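Side-chain contacts in COPII coat assembly protein SEC16 (Saccharomyces cerevisiae, PDB 3MZK), which helps initiate assembly of the COPII coat that forms transport vesicles at the endoplasmic reticulum, takes part in cargo selection, and is also involved in autophagy: residues Asp167-Leu172 and Leu183-Leu188; Phe280-Gly285 and Gly304-Ser309; Phe287-Lys290 and Ala296-Thr299. All blocks are in the same frame, centred on the assembly; numbering follows the deposited sequence.

Interaction 1: residues Asp167-Leu172 and Leu183-Leu188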
loop_
_atom_site.group_PDB
_atom_site.type_symbol
_atom_site.label_atom_id
_atom_site.label_comp_id
_atom_site.label_asym_id
_atom_site.label_seq_id
_atom_site.Cartn_x
_atom_site.Cartn_y
_atom_site.Cartn_z
ATOM N N ASP B 167 -15.345 -19.317 -10.183
ATOM C CA ASP B 167 -16.780 -19.401 -9.940
ATOM C C ASP B 167 -17.261 -20.843 -9.861
ATOM O O ASP B 167 -18.055 -21.194 -8.988
ATOM C CB ASP B 167 -17.554 -18.639 -11.015
ATOM C CG ASP B 167 -17.202 -17.165 -11.050
ATOM O OD1 ASP B 167 -18.131 -16.333 -11.112
ATOM O OD2 ASP B 167 -15.997 -16.835 -11.024
ATOM N N GLU B 168 -16.777 -21.678 -10.770
ATOM C CA GLU B 168 -17.205 -23.066 -10.791
ATOM C C GLU B 168 -16.618 -23.825 -9.604
ATOM O O GLU B 168 -17.251 -24.728 -9.057
ATOM C CB GLU B 168 -16.817 -23.733 -12.106
ATOM C CG GLU B 168 -17.860 -24.701 -12.615
ATOM C CD GLU B 168 -19.210 -24.043 -12.813
ATOM O OE1 GLU B 168 -19.300 -23.090 -13.617
ATOM O OE2 GLU B 168 -20.182 -24.479 -12.161
ATOM N N ALA B 169 -15.409 -23.443 -9.208
ATOM C CA ALA B 169 -14.752 -24.044 -8.059
ATOM C C ALA B 169 -15.515 -23.757 -6.772
ATOM O O ALA B 169 -15.736 -24.650 -5.959
ATOM C CB ALA B 169 -13.321 -23.543 -7.951
ATOM N N LEU B 170 -15.920 -22.504 -6.595
ATOM C CA LEU B 170 -16.661 -22.104 -5.405
ATOM C C LEU B 170 -18.042 -22.749 -5.356
ATOM O O LEU B 170 -18.474 -23.236 -4.309
ATOM C CB LEU B 170 -16.797 -20.586 -5.349
ATOM C CG LEU B 170 -17.578 -20.039 -4.153
ATOM C CD1 LEU B 170 -16.926 -20.477 -2.856
ATOM C CD2 LEU B 170 -17.680 -18.520 -4.224
ATOM N N ARG B 171 -18.735 -22.744 -6.492
ATOM C CA ARG B 171 -20.066 -23.328 -6.570
ATOM C C ARG B 171 -20.034 -24.783 -6.127
ATOM O O ARG B 171 -20.926 -25.251 -5.421
ATOM C CB ARG B 171 -20.640 -23.208 -7.985
ATOM C CG ARG B 171 -21.637 -24.303 -8.344
ATOM C CD ARG B 171 -22.639 -23.854 -9.408
ATOM N NE ARG B 171 -21.995 -23.286 -10.589
ATOM C CZ ARG B 171 -21.983 -21.989 -10.886
ATOM N NH1 ARG B 171 -22.587 -21.115 -10.091
ATOM N NH2 ARG B 171 -21.369 -21.565 -11.983
ATOM N N LEU B 172 -18.992 -25.494 -6.530
ATOM C CA LEU B 172 -18.874 -26.899 -6.184
ATOM C C LEU B 172 -18.596 -27.093 -4.692
ATOM O O LEU B 172 -19.153 -27.990 -4.061
ATOM C CB LEU B 172 -17.791 -27.573 -7.028
ATOM C CG LEU B 172 -17.511 -29.029 -6.651
ATOM C CD1 LEU B 172 -18.792 -29.851 -6.688
ATOM C CD2 LEU B 172 -16.445 -29.632 -7.554
ATOM N N LEU B 183 -13.932 -21.021 1.638
ATOM C CA LEU B 183 -13.237 -19.835 2.131
ATOM C C LEU B 183 -11.939 -19.596 1.365
ATOM O O LEU B 183 -11.662 -18.478 0.924
ATOM C CB LEU B 183 -12.966 -19.943 3.639
ATOM C CG LEU B 183 -14.189 -19.736 4.537
ATOM C CD1 LEU B 183 -13.848 -19.928 6.009
ATOM C CD2 LEU B 183 -14.799 -18.355 4.299
ATOM N N LEU B 184 -11.150 -20.653 1.209
ATOM C CA LEU B 184 -9.903 -20.576 0.460
ATOM C C LEU B 184 -10.129 -20.062 -0.961
ATOM O O LEU B 184 -9.551 -19.054 -1.363
ATOM C CB LEU B 184 -9.219 -21.938 0.430
ATOM C CG LEU B 184 -8.813 -22.412 1.822
ATOM C CD1 LEU B 184 -8.225 -23.819 1.780
ATOM C CD2 LEU B 184 -7.835 -21.421 2.433
ATOM N N VAL B 185 -10.972 -20.752 -1.721
ATOM C CA VAL B 185 -11.278 -20.320 -3.077
ATOM C C VAL B 185 -11.794 -18.886 -3.052
ATOM O O VAL B 185 -11.388 -18.052 -3.861
ATOM C CB VAL B 185 -12.314 -21.239 -3.752
ATOM C CG1 VAL B 185 -12.782 -20.637 -5.063
ATOM C CG2 VAL B 185 -11.726 -22.622 -3.978
ATOM N N GLY B 186 -12.681 -18.604 -2.105
ATOM C CA GLY B 186 -13.251 -17.278 -1.957
ATOM C C GLY B 186 -12.218 -16.183 -1.785
ATOM O O GLY B 186 -12.432 -15.056 -2.220
ATOM N N SER B 187 -11.095 -16.505 -1.152
ATOM C CA SER B 187 -10.056 -15.508 -0.924
ATOM C C SER B 187 -9.373 -15.093 -2.230
ATOM O O SER B 187 -8.817 -14.003 -2.328
ATOM C CB SER B 187 -9.031 -16.007 0.100
ATOM O OG SER B 187 -8.269 -17.093 -0.401
ATOM N N LEU B 188 -9.423 -15.964 -3.234
ATOM C CA LEU B 188 -8.841 -15.652 -4.537
ATOM C C LEU B 188 -9.748 -14.742 -5.359
ATOM O O LEU B 188 -9.383 -14.339 -6.462
ATOM C CB LEU B 188 -8.578 -16.928 -5.338
ATOM C CG LEU B 188 -7.786 -18.056 -4.679
ATOM C CD1 LEU B 188 -7.609 -19.207 -5.652
ATOM C CD2 LEU B 188 -6.435 -17.558 -4.193
#

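Interaction 2: residues Phe280-Gly285 and Gly304-Ser309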
loop_
_atom_site.group_PDB
_atom_site.type_symbol
_atom_site.label_atom_id
_atom_site.label_comp_id
_atom_site.label_asym_id
_atom_site.label_seq_id
_atom_site.Cartn_x
_atom_site.Cartn_y
_atom_site.Cartn_z
ATOM N N PHE B 280 -15.730 0.751 10.067
ATOM C CA PHE B 280 -16.724 0.162 10.955
ATOM C C PHE B 280 -17.277 1.160 11.969
ATOM O O PHE B 280 -18.474 1.174 12.251
ATOM C CB PHE B 280 -16.148 -1.046 11.692
ATOM C CG PHE B 280 -16.925 -1.425 12.908
ATOM C CD1 PHE B 280 -18.134 -2.082 12.794
ATOM C CD2 PHE B 280 -16.462 -1.104 14.168
ATOM C CE1 PHE B 280 -18.860 -2.422 13.917
ATOM C CE2 PHE B 280 -17.186 -1.440 15.291
ATOM C CZ PHE B 280 -18.385 -2.099 15.162
ATOM N N LEU B 281 -16.403 1.986 12.529
ATOM C CA LEU B 281 -16.820 2.932 13.554
ATOM C C LEU B 281 -17.752 3.996 12.984
ATOM O O LEU B 281 -18.777 4.329 13.579
ATOM C CB LEU B 281 -15.607 3.580 14.223
ATOM C CG LEU B 281 -14.816 2.672 15.169
ATOM C CD1 LEU B 281 -13.634 3.406 15.770
ATOM C CD2 LEU B 281 -15.723 2.153 16.254
ATOM N N ILE B 282 -17.399 4.524 11.820
ATOM C CA ILE B 282 -18.222 5.532 11.179
ATOM C C ILE B 282 -19.528 4.939 10.645
ATOM O O ILE B 282 -20.608 5.444 10.938
ATOM C CB ILE B 282 -17.447 6.241 10.077
ATOM C CG1 ILE B 282 -16.190 6.877 10.673
ATOM C CG2 ILE B 282 -18.319 7.281 9.404
ATOM C CD1 ILE B 282 -15.284 7.516 9.651
ATOM N N GLU B 283 -19.434 3.859 9.877
ATOM C CA GLU B 283 -20.628 3.182 9.373
ATOM C C GLU B 283 -21.615 2.837 10.485
ATOM O O GLU B 283 -22.824 3.007 10.334
ATOM C CB GLU B 283 -20.240 1.915 8.617
ATOM C CG GLU B 283 -19.691 2.187 7.238
ATOM C CD GLU B 283 -20.712 2.855 6.351
ATOM O OE1 GLU B 283 -21.857 2.360 6.296
ATOM O OE2 GLU B 283 -20.378 3.881 5.722
ATOM N N PHE B 284 -21.086 2.349 11.601
ATOM C CA PHE B 284 -21.909 1.930 12.726
ATOM C C PHE B 284 -22.395 3.144 13.522
ATOM O O PHE B 284 -23.486 3.129 14.097
ATOM C CB PHE B 284 -21.119 0.978 13.630
ATOM C CG PHE B 284 -21.967 0.238 14.622
ATOM C CD1 PHE B 284 -21.419 -0.242 15.796
ATOM C CD2 PHE B 284 -23.307 0.008 14.373
ATOM C CE1 PHE B 284 -22.195 -0.928 16.712
ATOM C CE2 PHE B 284 -24.085 -0.673 15.283
ATOM C CZ PHE B 284 -23.528 -1.144 16.453
ATOM N N GLY B 285 -21.577 4.193 13.555
ATOM C CA GLY B 285 -21.958 5.443 14.188
ATOM C C GLY B 285 -23.069 6.162 13.438
ATOM O O GLY B 285 -23.754 7.014 13.998
ATOM N N GLY B 304 -13.114 7.055 16.902
ATOM C CA GLY B 304 -12.598 7.105 15.547
ATOM C C GLY B 304 -11.869 8.395 15.240
ATOM O O GLY B 304 -11.344 8.574 14.144
ATOM N N ASN B 305 -11.829 9.292 16.218
ATOM C CA ASN B 305 -11.244 10.618 16.035
ATOM C C ASN B 305 -11.845 11.402 14.875
ATOM O O ASN B 305 -11.138 12.131 14.179
ATOM C CB ASN B 305 -9.726 10.539 15.881
ATOM C CG ASN B 305 -9.005 10.744 17.192
ATOM O OD1 ASN B 305 -9.507 10.371 18.250
ATOM N ND2 ASN B 305 -7.830 11.360 17.135
ATOM N N VAL B 306 -13.149 11.254 14.671
ATOM C CA VAL B 306 -13.826 11.984 13.610
ATOM C C VAL B 306 -13.918 13.461 13.972
ATOM O O VAL B 306 -14.278 13.810 15.093
ATOM C CB VAL B 306 -15.236 11.429 13.365
ATOM C CG1 VAL B 306 -15.992 12.320 12.394
ATOM C CG2 VAL B 306 -15.163 9.994 12.857
ATOM N N PRO B 307 -13.587 14.339 13.023
ATOM C CA PRO B 307 -13.615 15.782 13.305
ATOM C C PRO B 307 -15.034 16.322 13.532
ATOM O O PRO B 307 -15.990 15.847 12.912
ATOM C CB PRO B 307 -13.018 16.404 12.033
ATOM C CG PRO B 307 -12.368 15.269 11.288
ATOM C CD PRO B 307 -13.130 14.040 11.656
ATOM N N LEU B 308 -15.158 17.305 14.423
ATOM C CA LEU B 308 -16.405 18.041 14.597
ATOM C C LEU B 308 -16.529 19.093 13.500
ATOM O O LEU B 308 -15.675 19.968 13.379
ATOM C CB LEU B 308 -16.450 18.720 15.970
ATOM C CG LEU B 308 -16.713 17.839 17.199
ATOM C CD1 LEU B 308 -16.751 18.670 18.471
ATOM C CD2 LEU B 308 -18.012 17.059 17.048
ATOM N N SER B 309 -17.587 19.000 12.700
ATOM C CA SER B 309 -17.819 19.954 11.619
ATOM C C SER B 309 -19.246 19.866 11.089
ATOM O O SER B 309 -20.092 19.178 11.664
ATOM C CB SER B 309 -16.840 19.710 10.467
ATOM O OG SER B 309 -17.268 18.623 9.664
#

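Interaction 3: residues Phe287-Lys290 and Ala296-Thr299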
loop_
_atom_site.group_PDB
_atom_site.type_symbol
_atom_site.label_atom_id
_atom_site.label_comp_id
_atom_site.label_asym_id
_atom_site.label_seq_id
_atom_site.Cartn_x
_atom_site.Cartn_y
_atom_site.Cartn_z
ATOM N N PHE B 287 -25.530 4.287 11.589
ATOM C CA PHE B 287 -26.666 3.443 11.922
ATOM C C PHE B 287 -27.301 3.867 13.241
ATOM O O PHE B 287 -28.519 4.013 13.333
ATOM C CB PHE B 287 -26.226 1.981 11.996
ATOM C CG PHE B 287 -27.198 1.089 12.704
ATOM C CD1 PHE B 287 -28.308 0.592 12.045
ATOM C CD2 PHE B 287 -26.997 0.738 14.028
ATOM C CE1 PHE B 287 -29.201 -0.233 12.696
ATOM C CE2 PHE B 287 -27.888 -0.086 14.684
ATOM C CZ PHE B 287 -28.991 -0.572 14.017
ATOM N N LEU B 288 -26.469 4.064 14.257
ATOM C CA LEU B 288 -26.949 4.410 15.591
ATOM C C LEU B 288 -27.684 5.742 15.598
ATOM O O LEU B 288 -28.681 5.906 16.302
ATOM C CB LEU B 288 -25.789 4.445 16.592
ATOM C CG LEU B 288 -25.188 3.072 16.892
ATOM C CD1 LEU B 288 -23.920 3.194 17.736
ATOM C CD2 LEU B 288 -26.224 2.187 17.568
ATOM N N THR B 289 -27.181 6.692 14.818
ATOM C CA THR B 289 -27.824 7.989 14.674
ATOM C C THR B 289 -29.253 7.823 14.176
ATOM O O THR B 289 -30.197 8.311 14.795
ATOM C CB THR B 289 -27.047 8.889 13.710
ATOM O OG1 THR B 289 -25.756 9.173 14.264
ATOM C CG2 THR B 289 -27.786 10.184 13.497
ATOM N N LYS B 290 -29.409 7.120 13.063
ATOM C CA LYS B 290 -30.731 6.825 12.531
ATOM C C LYS B 290 -31.634 6.211 13.596
ATOM O O LYS B 290 -32.771 6.632 13.771
ATOM C CB LYS B 290 -30.633 5.886 11.327
ATOM C CG LYS B 290 -29.837 6.449 10.166
ATOM C CD LYS B 290 -30.415 7.769 9.709
ATOM C CE LYS B 290 -29.641 8.343 8.540
ATOM N NZ LYS B 290 -30.305 9.568 8.012
ATOM N N ALA B 296 -24.547 7.107 21.684
ATOM C CA ALA B 296 -23.790 5.993 21.143
ATOM C C ALA B 296 -22.969 6.458 19.949
ATOM O O ALA B 296 -21.743 6.400 19.969
ATOM C CB ALA B 296 -24.720 4.857 20.746
ATOM N N ALA B 297 -23.655 6.925 18.912
ATOM C CA ALA B 297 -22.995 7.385 17.697
ATOM C C ALA B 297 -21.786 8.257 18.004
ATOM O O ALA B 297 -20.706 8.042 17.465
ATOM C CB ALA B 297 -23.978 8.134 16.818
ATOM N N SER B 298 -21.968 9.241 18.874
ATOM C CA SER B 298 -20.890 10.157 19.235
ATOM C C SER B 298 -19.724 9.436 19.891
ATOM O O SER B 298 -18.570 9.807 19.695
ATOM C CB SER B 298 -21.399 11.264 20.162
ATOM O OG SER B 298 -22.224 12.167 19.456
ATOM N N THR B 299 -20.029 8.414 20.682
ATOM C CA THR B 299 -18.986 7.589 21.285
ATOM C C THR B 299 -18.095 6.997 20.187
ATOM O O THR B 299 -16.871 7.141 20.226
ATOM C CB THR B 299 -19.586 6.469 22.168
ATOM O OG1 THR B 299 -20.454 7.044 23.151
ATOM C CG2 THR B 299 -18.498 5.693 22.875
#

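Interaction 1: residues Asp167-Leu172 and Leu183-Leu188
Val185 wedges one methyl against Ala169 and Leu170, joining two consecutive helices, 166-175 and 179-187, as a helical hairpin of the Sec16 alpha-solenoid, an ACE1-type fold. The tight part is small and wholly apolar. It centres on Val185 CG1, which is set anti to its own backbone N (chi1 171°) and directed at the neighbouring helix. There this methyl sits 4.1 Å from Ala169 CB and 4.0 Å from Leu170 CB, and it is equally close to the backbone nitrogen of Leu170, so it rests on the helix surface between two side-chain roots. The backbones approach to 6.1 Å between Leu170 CA and Val185 CA, a close spacing to which the small Ala169 probably contributes. Other helices complete the core: Ala169 also touches Phe160 and Leu161 of helix 151-162, while Leu170 reaches Arg193 and Val197 of helix 191-203. Leu183 and Leu184 pack on Leu184 and Leu183 of the second subunit, so the hairpin also contributes to the contact between the two Sec16 subunits.

Away from this contact, helix 166-175 is more polar and open, with Arg171 exposed and Glu168 only partly so. One helical turn apart, they form a side-on, two-pronged salt bridge: Arg171 NE lies 2.7 Å from Glu168 OE2, and Arg171 NH2 lies 3.0 Å from Glu168 OE1, both oxygens near the guanidinium plane but approached from above the carboxylate plane.

Interaction 2: residues Phe280-Gly285 and Gly304-Ser309
Helix 275-290 passes the point where helix 294-303 has just ended, bringing Leu281 CA within 6.3 Å of Gly304 CA, before the chain turns at Asn305 (phi 55°) in a Schellman motif and runs on extended through Val306. No hydrogen bond crosses between the two segments; they meet in two separate apolar touches. Leu281 places CD1 3.8 Å from Gly304 CA, and because glycine has no side chain the methyl settles directly on the backbone. On the next residue, Ile282 swings CG1 beside its own backbone N (chi1 -58°) and extends it toward the loop, so that CG1 lies 3.9 Å and CD1 4.1 Å from Val306 CG2. These two branched chains cross obliquely, with a single valine methyl meeting the long arm of the isoleucine. Around them, Leu281 also packs on Ile303 and on Val256 of helix 252-261, and Val306 packs on Phe301. The carbonyl of Val306 is hydrogen-bonded to the hydroxyl of Tyr339, which ties the loop to helix 330-344. The whole is an alpha-alpha hairpin whose second helix ends in a Schellman cap, with the outgoing chain brushing the first helix through Val306 before it leads away, within the helical solenoid of Sec16.

Interaction 3: residues Phe287-Lys290 and Ala296-Thr299
Leu288 and Thr289 meet Ala296 and Ala297 without any ring in the interface; the nearby aromatic, Phe287, instead makes an edge-to-face pair with Phe238 of helix 231-240 and packs on Ser245, Ala248 and Ser249 of helix 242-250. The contact proper joins the last turn of helix 275-290 to the first turns of helix 294-303 across a short connection. Small side chains on the second helix let the backbones come close, with Leu288 CA 5.4 Å from Ala297 CA. Leu288 does most of the work. Its CG stands beside the backbone N (chi1 -69°), and from there CD1 reaches across to Ala296 CB, 3.5 Å away, and lies 3.9 Å from the backbone nitrogen of Ala297. Nearer its root, Leu288 CB lies 4.1 Å from Ala297 CB. CD1 thus meets the methyl of Ala296 and the backbone of Ala297, while CB meets the Ala297 methyl. Thr289 comes in alongside: its OG1 lies 3.3 Å from Ala297 CB, a van der Waals contact with a methyl. Trp252 of helix 252-261 packs on Ala296 as well. Farther out, Lys290 forms a salt bridge with Asp318. With no hydrogen bond or charge pair across the two segments, their cohesion comes from van der Waals contact, chiefly between hydrocarbon groups; the Thr289 hydroxyl, hydrogen-bonded to Gly285 O one turn earlier in its own helix, brings a satisfied polar group to the edge of this apolar patch.

Overall arrangement
From the N terminus, interaction 1 comes first and closes a short loop between helices 166-175 and 179-187, far from the chain's centre and beside the second subunit. Interactions 2 and 3 follow in series, near the centre, about 34 and 36 Å from interaction 1 between centres. Both use helix 275-290. Interaction 3 joins its end to helix 294-303 over the short connection 291-293, and lies wholly within the span that interaction 2 closes by tying an earlier part of the same helix to the loop at 304-309; none of the three cross. The centres of interactions 2 and 3 are about 9 Å apart, and they touch where Gly285 meets Ala297. All three belong to the Sec23-binding domain.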